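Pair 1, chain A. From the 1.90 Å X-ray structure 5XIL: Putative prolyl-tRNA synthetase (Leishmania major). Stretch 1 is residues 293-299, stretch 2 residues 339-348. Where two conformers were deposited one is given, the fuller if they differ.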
# COMPACT_ATOMS: atom_id res chain seq x y z
N VAL A 293 3.63 18.48 13.73
CA VAL A 293 3.74 19.45 14.84
C VAL A 293 3.96 18.73 16.13
O VAL A 293 3.20 17.84 16.49
CB VAL A 293 2.47 20.32 14.97
CG1 VAL A 293 2.62 21.30 16.14
CG2 VAL A 293 2.04 20.94 13.66
N ILE A 294 5.00 19.10 16.85
CA ILE A 294 5.22 18.57 18.16
C ILE A 294 4.91 19.67 19.19
O ILE A 294 5.38 20.75 19.08
CB ILE A 294 6.63 18.03 18.36
CG1 ILE A 294 6.78 17.24 19.68
CG2 ILE A 294 7.69 19.10 18.30
CD1 ILE A 294 6.09 15.92 19.66
N ILE A 295 4.19 19.30 20.22
CA ILE A 295 3.79 20.25 21.32
C ILE A 295 4.59 19.90 22.60
O ILE A 295 4.50 18.80 23.11
CB ILE A 295 2.27 20.13 21.57
CG1 ILE A 295 1.48 20.37 20.30
CG2 ILE A 295 1.82 21.05 22.73
CD1 ILE A 295 0.07 19.83 20.37
N ILE A 296 5.37 20.85 23.11
CA ILE A 296 6.19 20.61 24.25
C ILE A 296 5.87 21.68 25.30
O ILE A 296 5.98 22.86 24.99
CB ILE A 296 7.65 20.74 23.86
CG1 ILE A 296 7.97 19.78 22.69
CG2 ILE A 296 8.54 20.53 25.07
CD1 ILE A 296 9.36 19.91 22.12
N PRO A 297 5.50 21.25 26.53
CA PRO A 297 5.23 22.21 27.60
C PRO A 297 6.54 22.86 28.09
O PRO A 297 7.64 22.24 28.12
CB PRO A 297 4.50 21.35 28.66
CG PRO A 297 5.21 20.03 28.53
CD PRO A 297 5.38 19.87 27.03
N VAL A 298 6.46 24.14 28.39
CA VAL A 298 7.61 24.88 28.90
C VAL A 298 7.18 25.81 30.07
O VAL A 298 5.99 25.97 30.33
CB VAL A 298 8.25 25.77 27.83
CG1 VAL A 298 8.74 24.96 26.61
CG2 VAL A 298 7.26 26.85 27.39
N GLY A 299 8.17 26.37 30.76
CA GLY A 299 7.96 27.34 31.84
C GLY A 299 7.46 26.72 33.12
O GLY A 299 6.85 27.41 33.91
N SER A 339 14.65 17.78 30.20
CA SER A 339 14.41 19.23 30.07
C SER A 339 13.59 19.49 28.77
O SER A 339 13.56 18.61 27.84
CB SER A 339 15.74 20.01 30.03
OG SER A 339 16.57 19.63 28.92
N PRO A 340 12.87 20.63 28.71
CA PRO A 340 12.32 21.00 27.41
C PRO A 340 13.40 21.15 26.37
O PRO A 340 13.18 20.78 25.26
CB PRO A 340 11.59 22.36 27.66
CG PRO A 340 11.25 22.30 29.15
CD PRO A 340 12.32 21.45 29.82
N GLY A 341 14.57 21.68 26.72
CA GLY A 341 15.66 21.81 25.77
C GLY A 341 16.07 20.49 25.13
O GLY A 341 16.31 20.42 23.93
N TRP A 342 16.22 19.45 25.94
CA TRP A 342 16.53 18.14 25.43
C TRP A 342 15.45 17.67 24.44
O TRP A 342 15.75 17.07 23.37
CB TRP A 342 16.59 17.13 26.57
CG TRP A 342 17.08 15.78 26.19
CD1 TRP A 342 18.37 15.29 26.38
CD2 TRP A 342 16.33 14.70 25.57
NE1 TRP A 342 18.45 14.00 25.89
CE2 TRP A 342 17.23 13.61 25.40
CE3 TRP A 342 15.00 14.56 25.10
CZ2 TRP A 342 16.84 12.39 24.79
CZ3 TRP A 342 14.61 13.36 24.51
CH2 TRP A 342 15.54 12.28 24.36
N ARG A 343 14.20 17.84 24.84
CA ARG A 343 13.09 17.48 23.94
C ARG A 343 13.15 18.35 22.67
O ARG A 343 12.93 17.82 21.57
CB ARG A 343 11.75 17.60 24.67
CG ARG A 343 11.52 16.49 25.68
CD ARG A 343 10.27 16.77 26.48
NE ARG A 343 10.60 17.51 27.68
CZ ARG A 343 9.71 17.94 28.57
NH1 ARG A 343 8.39 17.79 28.39
NH2 ARG A 343 10.16 18.53 29.68
N PHE A 344 13.47 19.65 22.76
CA PHE A 344 13.50 20.47 21.59
C PHE A 344 14.55 19.84 20.64
O PHE A 344 14.37 19.81 19.40
CB PHE A 344 14.02 21.90 21.88
CG PHE A 344 13.04 22.84 22.58
CD1 PHE A 344 11.89 22.40 23.22
CD2 PHE A 344 13.36 24.20 22.63
CE1 PHE A 344 11.07 23.26 23.93
CE2 PHE A 344 12.51 25.06 23.32
CZ PHE A 344 11.38 24.60 23.94
N ASN A 345 15.68 19.45 21.20
CA ASN A 345 16.79 18.92 20.37
C ASN A 345 16.41 17.63 19.63
O ASN A 345 16.70 17.48 18.40
CB ASN A 345 18.05 18.65 21.20
CG ASN A 345 19.14 17.95 20.37
OD1 ASN A 345 19.85 18.59 19.54
ND2 ASN A 345 19.26 16.67 20.55
N HIS A 346 15.80 16.70 20.37
CA HIS A 346 15.36 15.45 19.87
C HIS A 346 14.48 15.60 18.63
O HIS A 346 14.67 14.95 17.62
CB HIS A 346 14.59 14.70 20.97
CG HIS A 346 13.91 13.45 20.51
ND1 HIS A 346 14.58 12.25 20.33
CD2 HIS A 346 12.61 13.19 20.24
CE1 HIS A 346 13.73 11.33 19.94
NE2 HIS A 346 12.53 11.87 19.89
N TRP A 347 13.45 16.44 18.73
CA TRP A 347 12.55 16.72 17.59
C TRP A 347 13.18 17.59 16.50
O TRP A 347 12.78 17.48 15.33
CB TRP A 347 11.24 17.34 18.10
CG TRP A 347 10.47 16.30 18.98
CD1 TRP A 347 10.37 16.28 20.36
CD2 TRP A 347 9.84 15.09 18.52
NE1 TRP A 347 9.69 15.18 20.75
CE2 TRP A 347 9.35 14.43 19.66
CE3 TRP A 347 9.59 14.55 17.27
CZ2 TRP A 347 8.65 13.22 19.58
CZ3 TRP A 347 8.86 13.33 17.19
CH2 TRP A 347 8.41 12.69 18.33
N GLU A 348 14.12 18.45 16.88
CA GLU A 348 14.91 19.19 15.90
C GLU A 348 15.69 18.24 15.03
O GLU A 348 15.71 18.39 13.80
CB GLU A 348 15.90 20.12 16.60
CG GLU A 348 16.71 20.99 15.65
CD GLU A 348 17.34 22.16 16.36
OE1 GLU A 348 18.42 22.00 16.96
OE2 GLU A 348 16.72 23.23 16.34

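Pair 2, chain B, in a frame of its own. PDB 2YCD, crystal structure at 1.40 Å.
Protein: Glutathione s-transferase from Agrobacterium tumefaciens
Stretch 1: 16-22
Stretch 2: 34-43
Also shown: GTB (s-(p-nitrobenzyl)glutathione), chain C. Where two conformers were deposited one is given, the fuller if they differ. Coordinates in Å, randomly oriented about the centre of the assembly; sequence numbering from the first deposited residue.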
# COMPACT_ATOMS: atom_id res chain seq x y z
N ASN B 16 1.67 -26.50 -7.08
CA ASN B 16 0.62 -25.48 -6.95
C ASN B 16 0.76 -24.75 -5.62
O ASN B 16 1.13 -25.35 -4.63
CB ASN B 16 -0.74 -26.16 -6.96
CG ASN B 16 -1.06 -26.88 -8.26
OD1 ASN B 16 -0.50 -26.59 -9.32
ND2 ASN B 16 -1.98 -27.83 -8.17
N PRO B 17 0.45 -23.44 -5.60
CA PRO B 17 0.45 -22.72 -4.34
C PRO B 17 -0.83 -22.96 -3.52
O PRO B 17 -1.87 -23.38 -4.06
CB PRO B 17 0.53 -21.26 -4.79
CG PRO B 17 -0.24 -21.25 -6.07
CD PRO B 17 0.11 -22.57 -6.74
N THR B 18 -0.71 -22.72 -2.22
CA THR B 18 -1.82 -22.82 -1.28
C THR B 18 -2.00 -21.45 -0.61
O THR B 18 -1.04 -20.86 -0.12
CB THR B 18 -1.54 -23.88 -0.20
OG1 THR B 18 -1.39 -25.15 -0.85
CG2 THR B 18 -2.70 -23.94 0.80
N ILE B 19 -3.23 -20.95 -0.60
CA ILE B 19 -3.52 -19.68 0.04
C ILE B 19 -4.46 -19.84 1.22
O ILE B 19 -5.32 -20.72 1.24
CB ILE B 19 -4.08 -18.66 -0.96
CG1 ILE B 19 -5.47 -19.07 -1.41
CG2 ILE B 19 -3.11 -18.49 -2.16
CD1 ILE B 19 -6.13 -18.03 -2.31
N THR B 20 -4.27 -19.01 2.24
CA THR B 20 -5.18 -19.06 3.38
C THR B 20 -6.36 -18.12 3.17
O THR B 20 -6.22 -17.03 2.59
CB THR B 20 -4.48 -18.70 4.69
OG1 THR B 20 -3.80 -17.45 4.52
CG2 THR B 20 -3.48 -19.80 5.11
N VAL B 21 -7.52 -18.56 3.65
CA VAL B 21 -8.79 -17.85 3.46
C VAL B 21 -9.64 -18.05 4.72
O VAL B 21 -9.34 -18.94 5.52
CB VAL B 21 -9.58 -18.37 2.24
CG1 VAL B 21 -8.71 -18.35 0.98
CG2 VAL B 21 -10.13 -19.79 2.49
N PHE B 22 -10.66 -17.22 4.91
CA PHE B 22 -11.59 -17.42 6.03
C PHE B 22 -12.38 -18.71 5.81
O PHE B 22 -12.88 -18.97 4.72
CB PHE B 22 -12.63 -16.29 6.12
CG PHE B 22 -12.11 -14.96 6.60
CD1 PHE B 22 -11.77 -14.77 7.94
CD2 PHE B 22 -12.05 -13.88 5.74
CE1 PHE B 22 -11.34 -13.53 8.39
CE2 PHE B 22 -11.61 -12.64 6.17
CZ PHE B 22 -11.26 -12.46 7.50
N ARG B 34 -9.58 -10.18 1.09
CA ARG B 34 -8.36 -9.96 0.31
C ARG B 34 -7.76 -11.20 -0.35
O ARG B 34 -6.78 -11.10 -1.08
CB ARG B 34 -7.31 -9.20 1.13
CG ARG B 34 -7.75 -7.78 1.46
CD ARG B 34 -6.76 -7.12 2.40
NE ARG B 34 -7.19 -5.80 2.86
CZ ARG B 34 -6.84 -4.65 2.29
NH1 ARG B 34 -6.05 -4.64 1.22
NH2 ARG B 34 -7.28 -3.50 2.79
N ASP B 35 -8.36 -12.36 -0.13
CA ASP B 35 -8.02 -13.53 -0.94
C ASP B 35 -8.53 -13.35 -2.38
O ASP B 35 -7.98 -13.94 -3.31
CB ASP B 35 -8.60 -14.82 -0.35
CG ASP B 35 -10.12 -14.79 -0.25
OD1 ASP B 35 -10.66 -13.92 0.47
OD2 ASP B 35 -10.80 -15.62 -0.88
N MET B 36 -9.55 -12.53 -2.58
CA MET B 36 -10.15 -12.42 -3.91
C MET B 36 -9.18 -11.95 -5.01
O MET B 36 -9.11 -12.57 -6.08
CB MET B 36 -11.41 -11.56 -3.86
CG MET B 36 -12.10 -11.46 -5.20
SD MET B 36 -12.82 -13.03 -5.79
CE MET B 36 -13.34 -12.44 -7.39
N PRO B 37 -8.41 -10.87 -4.76
CA PRO B 37 -7.47 -10.46 -5.83
C PRO B 37 -6.43 -11.53 -6.11
O PRO B 37 -6.00 -11.67 -7.25
CB PRO B 37 -6.82 -9.17 -5.29
CG PRO B 37 -7.18 -9.15 -3.80
CD PRO B 37 -8.52 -9.84 -3.71
N VAL B 38 -6.01 -12.28 -5.09
CA VAL B 38 -5.06 -13.37 -5.29
C VAL B 38 -5.67 -14.49 -6.15
O VAL B 38 -5.05 -14.96 -7.10
CB VAL B 38 -4.59 -13.92 -3.92
CG1 VAL B 38 -3.71 -15.15 -4.12
CG2 VAL B 38 -3.84 -12.82 -3.14
N ARG B 39 -6.88 -14.94 -5.81
CA ARG B 39 -7.59 -15.95 -6.60
C ARG B 39 -7.75 -15.48 -8.04
O ARG B 39 -7.55 -16.27 -8.99
CB ARG B 39 -8.98 -16.19 -6.00
CG ARG B 39 -9.00 -16.85 -4.63
CD ARG B 39 -10.47 -16.95 -4.21
NE ARG B 39 -10.74 -17.63 -2.94
CZ ARG B 39 -10.93 -18.95 -2.84
NH1 ARG B 39 -10.76 -19.75 -3.89
NH2 ARG B 39 -11.25 -19.47 -1.67
N TRP B 40 -8.14 -14.23 -8.23
CA TRP B 40 -8.34 -13.69 -9.56
C TRP B 40 -7.03 -13.68 -10.37
O TRP B 40 -7.00 -14.12 -11.54
CB TRP B 40 -8.97 -12.29 -9.42
CG TRP B 40 -9.38 -11.60 -10.72
CD1 TRP B 40 -9.33 -12.12 -11.99
CD2 TRP B 40 -9.91 -10.28 -10.84
NE1 TRP B 40 -9.79 -11.17 -12.90
CE2 TRP B 40 -10.14 -10.04 -12.22
CE3 TRP B 40 -10.18 -9.25 -9.92
CZ2 TRP B 40 -10.65 -8.82 -12.69
CZ3 TRP B 40 -10.70 -8.05 -10.38
CH2 TRP B 40 -10.93 -7.84 -11.76
N ALA B 41 -5.93 -13.26 -9.75
CA ALA B 41 -4.64 -13.31 -10.42
C ALA B 41 -4.27 -14.73 -10.85
O ALA B 41 -3.80 -14.95 -11.98
CB ALA B 41 -3.55 -12.70 -9.53
N LEU B 42 -4.43 -15.69 -9.94
CA LEU B 42 -4.14 -17.10 -10.28
C LEU B 42 -5.01 -17.58 -11.44
O LEU B 42 -4.51 -18.27 -12.34
CB LEU B 42 -4.31 -17.99 -9.05
CG LEU B 42 -3.30 -17.73 -7.93
CD1 LEU B 42 -3.77 -18.30 -6.59
CD2 LEU B 42 -1.92 -18.28 -8.30
N GLU B 43 -6.28 -17.22 -11.44
CA GLU B 43 -7.15 -17.62 -12.55
C GLU B 43 -6.79 -16.95 -13.88
O GLU B 43 -6.88 -17.59 -14.94
CB GLU B 43 -8.61 -17.40 -12.19
CG GLU B 43 -9.14 -18.38 -11.12
CD GLU B 43 -9.23 -19.81 -11.63
OE1 GLU B 43 -9.08 -20.03 -12.85
OE2 GLU B 43 -9.47 -20.71 -10.80
N1 GTB C . -2.29 -5.60 4.00
CA1 GTB C . -2.89 -6.93 4.12
C1 GTB C . -3.09 -7.53 2.75
O11 GTB C . -3.45 -6.76 1.83
O12 GTB C . -2.92 -8.77 2.59
CB1 GTB C . -4.21 -6.80 4.90
CG1 GTB C . -4.82 -8.17 5.18
CD1 GTB C . -6.17 -8.06 5.85
OE1 GTB C . -6.63 -6.95 6.12
N2 GTB C . -6.80 -9.21 6.09
CA2 GTB C . -8.13 -9.26 6.71
C2 GTB C . -8.15 -10.18 7.89
O2 GTB C . -7.51 -11.23 7.91
CB2 GTB C . -9.12 -9.88 5.71
SG2 GTB C . -9.43 -8.89 4.28
N3 GTB C . -8.93 -9.81 8.91
CA3 GTB C . -9.15 -10.59 10.11
C3 GTB C . -8.52 -10.01 11.34
O31 GTB C . -7.96 -8.89 11.28
O32 GTB C . -8.59 -10.70 12.38
C' GTB C . -10.29 -7.45 4.85
C1' GTB C . -11.78 -7.58 4.74
C2' GTB C . -12.53 -8.03 5.82
C3' GTB C . -13.92 -8.13 5.70
C4' GTB C . -14.54 -7.79 4.51
N41 GTB C . -15.94 -7.90 4.40
O41 GTB C . -16.53 -7.50 3.39
O42 GTB C . -16.57 -8.37 5.32
C5' GTB C . -13.79 -7.34 3.43
C6' GTB C . -12.41 -7.23 3.55
O HOH W 1 -11.49 -15.35 2.80

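In both pairs a short strand runs roughly antiparallel to the first turns of a helix, and 14 central residues superpose with an RMSD of 0.8 Å over N, CA and C. The axes approach to 9.1 Å in pair 1 and 9.7 Å in pair 2, with angles of 168° and 145° between their N-to-C directions. Of the matched CA pairs, the closest lie at one end of the contact: the CA atoms of Val298(A) and Pro340(A) are 6.3 Å apart, and those of the matching Val21(B) and Asp35(B) 6.2 Å. No hydrogen bond crosses between the stretches in either pair, so side-chain packing carries the direct contact.

Two positions that face each other's counterparts keep the same residue, the isoleucine Ile296(A) = Ile19(B) and the valine Val298(A) = Val21(B); in each the side-chain centres lie 0.6 Å apart. The isoleucine points toward the helix in both pairs, although chi1 is m in the first and p in the second. Ile296(A) CD1 lies 3.7 Å from Phe344(A) CD1, while Ile19(B) CD1 packs 3.9 Å from Arg39(B) CG, the aliphatic part of an arginine occupying the place of an aromatic ring. The matched valines repeat this exchange: Val298(A) CG1 sits at the edge of the phenylalanine ring, 3.8 Å from Phe344(A) CZ, and Val21(B) CG1 is 3.8 Å from Arg39(B) NH2.

Using an arginine here places a charge beside apolar groups, and pair 2 balances it within the same stretch. Arg39(B) NE donates to Asp35(B) OD2 at 2.9 Å in a salt bridge between residues four apart, while Asp35(B) CB still packs 3.8 Å from Val21(B) CG1. The matching Pro340(A) offers only carbon in its side chain, with CB 4.0 Å from Val298(A) CG1. Asp35(B) also reaches the strand through a water, which accepts from Phe22(B) N at 2.9 Å and donates weakly to Asp35(B) OD1 at 2.9 Å.

One turn along, Arg343(A) matches Val38(B). The arginine's guanidinium has Ile296(A) CG2 over one face, and its NE donates to Ser339(A) O at 3.2 Å. Both residues touch the isoleucine, the arginine also near its base, with Ile296(A) CD1 4.2 Å from Arg343(A) CB, and the shorter valine through Val38(B) CG1, 3.9 Å from Ile19(B) CG2.

At the far end, Ile294(A) lies over one face of Trp347(A), its CG1 3.6 Å from the centroid of the five-membered ring in a CH-pi contact. Pro17(B) and Leu42(B) fill these positions with smaller groups, Pro17(B) CG to Leu42(B) CD2 at 4.1 Å, across a wider CA separation of 9.4 Å against 7.6 Å. In total the stretches bury 296 Å² in pair 2 against 389 Å² in pair 1, and this end accounts for part of the difference.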